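PDB 3H7V: O-succinylbenzoate synthase from Thermosynechococcus elongatus BP-1, which catalyses the metal-dependent dehydration of 2-succinyl-6-hydroxy-2,4-cyclohexadiene-1-carboxylate to 2-succinylbenzoate on the route to phylloquinone. Local coordinates for residues 190-195 with 215-220. Sequence-based numbering, arbitrary orientation.
Sequences IEYVEQ and AIALDE. With MG (magnesium ion), chain B.
E194 and D219 meet at one magnesium ion, each lending a single carboxylate oxygen. The E194 chain can be followed outward: CB leaves the sheet on the same face as A217; CG, anti to the backbone N (chi1 -159°), lies 3.8 Å from D219 CB; CD comes within 3.1 Å of the magnesium; OE2 binds it at 1.9 Å, while OE1 accepts a hydrogen bond from the hydroxyl of Y192, nearly along its own C-O axis. D219 reaches the ion through OD2, its carboxylate plane almost perpendicular to that of E194. The two acid oxygens, E194 OE2 and D219 OD2, lie 2.8 Å apart, a closeness the shared cation probably makes tolerable. D165 and three waters complete the coordination; E220 holds two of those waters, one on each carboxylate oxygen, and D219 OD1 forms a salt bridge with K243, the predicted proton acceptor. Leading up to the metal, strands 190-194 and 216-218 pair in parallel register, their axes 51° apart, joined by the bonds V193 N to A215 O, A217 N to V193 O and Q195 N to A217 O, the last 2.8 Å long and nearly straight. The methyl of A217 sits over one face of the Y192 ring, its CB 3.6 Å from the centroid in a CH-pi contact. Past the strand ends Q195 bends at chi2 (71°), and its OE1 takes the backbone N of D219 at 2.9 Å, with NE2 bound to L197 O and S221 OG. With an alanine in place of Q195, the D219 amide would probably lose its acceptor, and L197 O and S221 OG their amide donor, leaving the backbone at D219 less firmly held. Metal ligands at the C-terminal ends of successive parallel strands, here linked as a beta-alpha-beta unit through helix 202-211, are the hallmark of the enolase-superfamily barrel.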
loop_
_atom_site.group_PDB
_atom_site.type_symbol
_atom_site.label_atom_id
_atom_site.label_comp_id
_atom_site.label_asym_id
_atom_site.label_seq_id
_atom_site.Cartn_x
_atom_site.Cartn_y
_atom_site.Cartn_z
ATOM N N ILE A 190 -4.094 17.609 -10.472
ATOM C CA ILE A 190 -4.182 16.157 -10.683
ATOM C C ILE A 190 -2.797 15.515 -10.593
ATOM O O ILE A 190 -1.959 15.700 -11.479
ATOM C CB ILE A 190 -4.781 15.807 -12.070
ATOM C CG1 ILE A 190 -6.214 16.340 -12.190
ATOM C CG2 ILE A 190 -4.761 14.299 -12.276
ATOM C CD1 ILE A 190 -7.227 15.644 -11.294
ATOM N N GLU A 191 -2.558 14.755 -9.528
ATOM C CA GLU A 191 -1.264 14.105 -9.348
ATOM C C GLU A 191 -1.111 12.927 -10.301
ATOM O O GLU A 191 -0.070 12.765 -10.935
ATOM C CB GLU A 191 -1.097 13.639 -7.897
ATOM C CG GLU A 191 0.332 13.231 -7.552
ATOM C CD GLU A 191 0.607 13.239 -6.060
ATOM O OE1 GLU A 191 0.060 12.382 -5.339
ATOM O OE2 GLU A 191 1.371 14.115 -5.604
ATOM N N TYR A 192 -2.149 12.103 -10.397
ATOM C CA TYR A 192 -2.133 10.955 -11.298
ATOM C C TYR A 192 -3.446 10.203 -11.290
ATOM O O TYR A 192 -4.310 10.445 -10.446
ATOM C CB TYR A 192 -0.995 9.978 -10.943
ATOM C CG TYR A 192 -1.031 9.359 -9.548
ATOM C CD1 TYR A 192 -0.026 9.637 -8.621
ATOM C CD2 TYR A 192 -2.029 8.447 -9.182
ATOM C CE1 TYR A 192 -0.004 9.020 -7.365
ATOM C CE2 TYR A 192 -2.016 7.826 -7.928
ATOM C CZ TYR A 192 -0.999 8.116 -7.029
ATOM O OH TYR A 192 -0.967 7.480 -5.807
ATOM N N VAL A 193 -3.597 9.307 -12.257
ATOM C CA VAL A 193 -4.775 8.459 -12.337
ATOM C C VAL A 193 -4.240 7.086 -11.955
ATOM O O VAL A 193 -3.309 6.581 -12.579
ATOM C CB VAL A 193 -5.368 8.402 -13.760
ATOM C CG1 VAL A 193 -6.469 7.357 -13.810
ATOM C CG2 VAL A 193 -5.935 9.760 -14.138
ATOM N N GLU A 194 -4.815 6.498 -10.914
ATOM C CA GLU A 194 -4.372 5.198 -10.426
ATOM C C GLU A 194 -5.111 4.049 -11.111
ATOM O O GLU A 194 -6.339 4.028 -11.148
ATOM C CB GLU A 194 -4.580 5.131 -8.906
ATOM C CG GLU A 194 -3.745 4.075 -8.175
ATOM C CD GLU A 194 -3.754 4.263 -6.661
ATOM O OE1 GLU A 194 -3.170 5.252 -6.169
ATOM O OE2 GLU A 194 -4.345 3.423 -5.958
ATOM N N GLN A 195 -4.340 3.113 -11.662
ATOM C CA GLN A 195 -4.857 1.916 -12.334
ATOM C C GLN A 195 -6.072 2.160 -13.237
ATOM O O GLN A 195 -7.172 1.680 -12.965
ATOM C CB GLN A 195 -5.200 0.853 -11.281
ATOM C CG GLN A 195 -5.234 -0.584 -11.792
ATOM C CD GLN A 195 -3.853 -1.131 -12.111
ATOM O OE1 GLN A 195 -2.917 -0.991 -11.321
ATOM N NE2 GLN A 195 -3.723 -1.772 -13.271
ATOM N N ALA A 215 -0.168 11.869 -15.520
ATOM C CA ALA A 215 0.576 10.723 -15.010
ATOM C C ALA A 215 -0.327 9.561 -14.622
ATOM O O ALA A 215 -1.472 9.757 -14.222
ATOM C CB ALA A 215 1.422 11.141 -13.811
ATOM N N ILE A 216 0.208 8.350 -14.734
ATOM C CA ILE A 216 -0.535 7.147 -14.386
ATOM C C ILE A 216 0.219 6.370 -13.311
ATOM O O ILE A 216 1.452 6.316 -13.320
ATOM C CB ILE A 216 -0.734 6.241 -15.626
ATOM C CG1 ILE A 216 -1.482 7.020 -16.711
ATOM C CG2 ILE A 216 -1.498 4.974 -15.244
ATOM C CD1 ILE A 216 -1.745 6.216 -17.976
ATOM N N ALA A 217 -0.525 5.781 -12.381
ATOM C CA ALA A 217 0.076 5.000 -11.310
ATOM C C ALA A 217 -0.413 3.561 -11.334
ATOM O O ALA A 217 -1.594 3.295 -11.566
ATOM C CB ALA A 217 -0.245 5.621 -9.945
ATOM N N LEU A 218 0.504 2.631 -11.094
ATOM C CA LEU A 218 0.153 1.220 -11.048
ATOM C C LEU A 218 -0.091 0.861 -9.587
ATOM O O LEU A 218 0.677 1.256 -8.708
ATOM C CB LEU A 218 1.295 0.366 -11.595
ATOM C CG LEU A 218 1.623 0.589 -13.068
ATOM C CD1 LEU A 218 2.861 -0.210 -13.422
ATOM C CD2 LEU A 218 0.443 0.180 -13.937
ATOM N N ASP A 219 -1.161 0.120 -9.329
ATOM C CA ASP A 219 -1.485 -0.292 -7.963
ATOM C C ASP A 219 -1.766 -1.787 -8.008
ATOM O O ASP A 219 -0.917 -2.593 -7.628
ATOM C CB ASP A 219 -2.706 0.486 -7.455
ATOM C CG ASP A 219 -3.080 0.132 -6.020
ATOM O OD1 ASP A 219 -2.340 -0.638 -5.376
ATOM O OD2 ASP A 219 -4.121 0.630 -5.535
ATOM N N GLU A 220 -2.943 -2.153 -8.499
ATOM C CA GLU A 220 -3.315 -3.559 -8.614
ATOM C C GLU A 220 -2.280 -4.328 -9.442
ATOM O O GLU A 220 -2.058 -5.531 -9.227
ATOM C CB GLU A 220 -4.701 -3.691 -9.258
ATOM C CG GLU A 220 -5.872 -3.415 -8.316
ATOM C CD GLU A 220 -6.207 -1.941 -8.143
ATOM O OE1 GLU A 220 -5.451 -1.074 -8.627
ATOM O OE2 GLU A 220 -7.247 -1.649 -7.507
HETATM MG MG MG B . -5.620 1.977 -5.866
HETATM O O HOH W 1 -0.230 14.350 -13.898
HETATM O O HOH W 2 -5.772 1.533 -7.899
HETATM O O HOH W 3 -7.027 0.440 -5.569
HETATM O O HOH W 4 -5.887 2.311 -3.748
#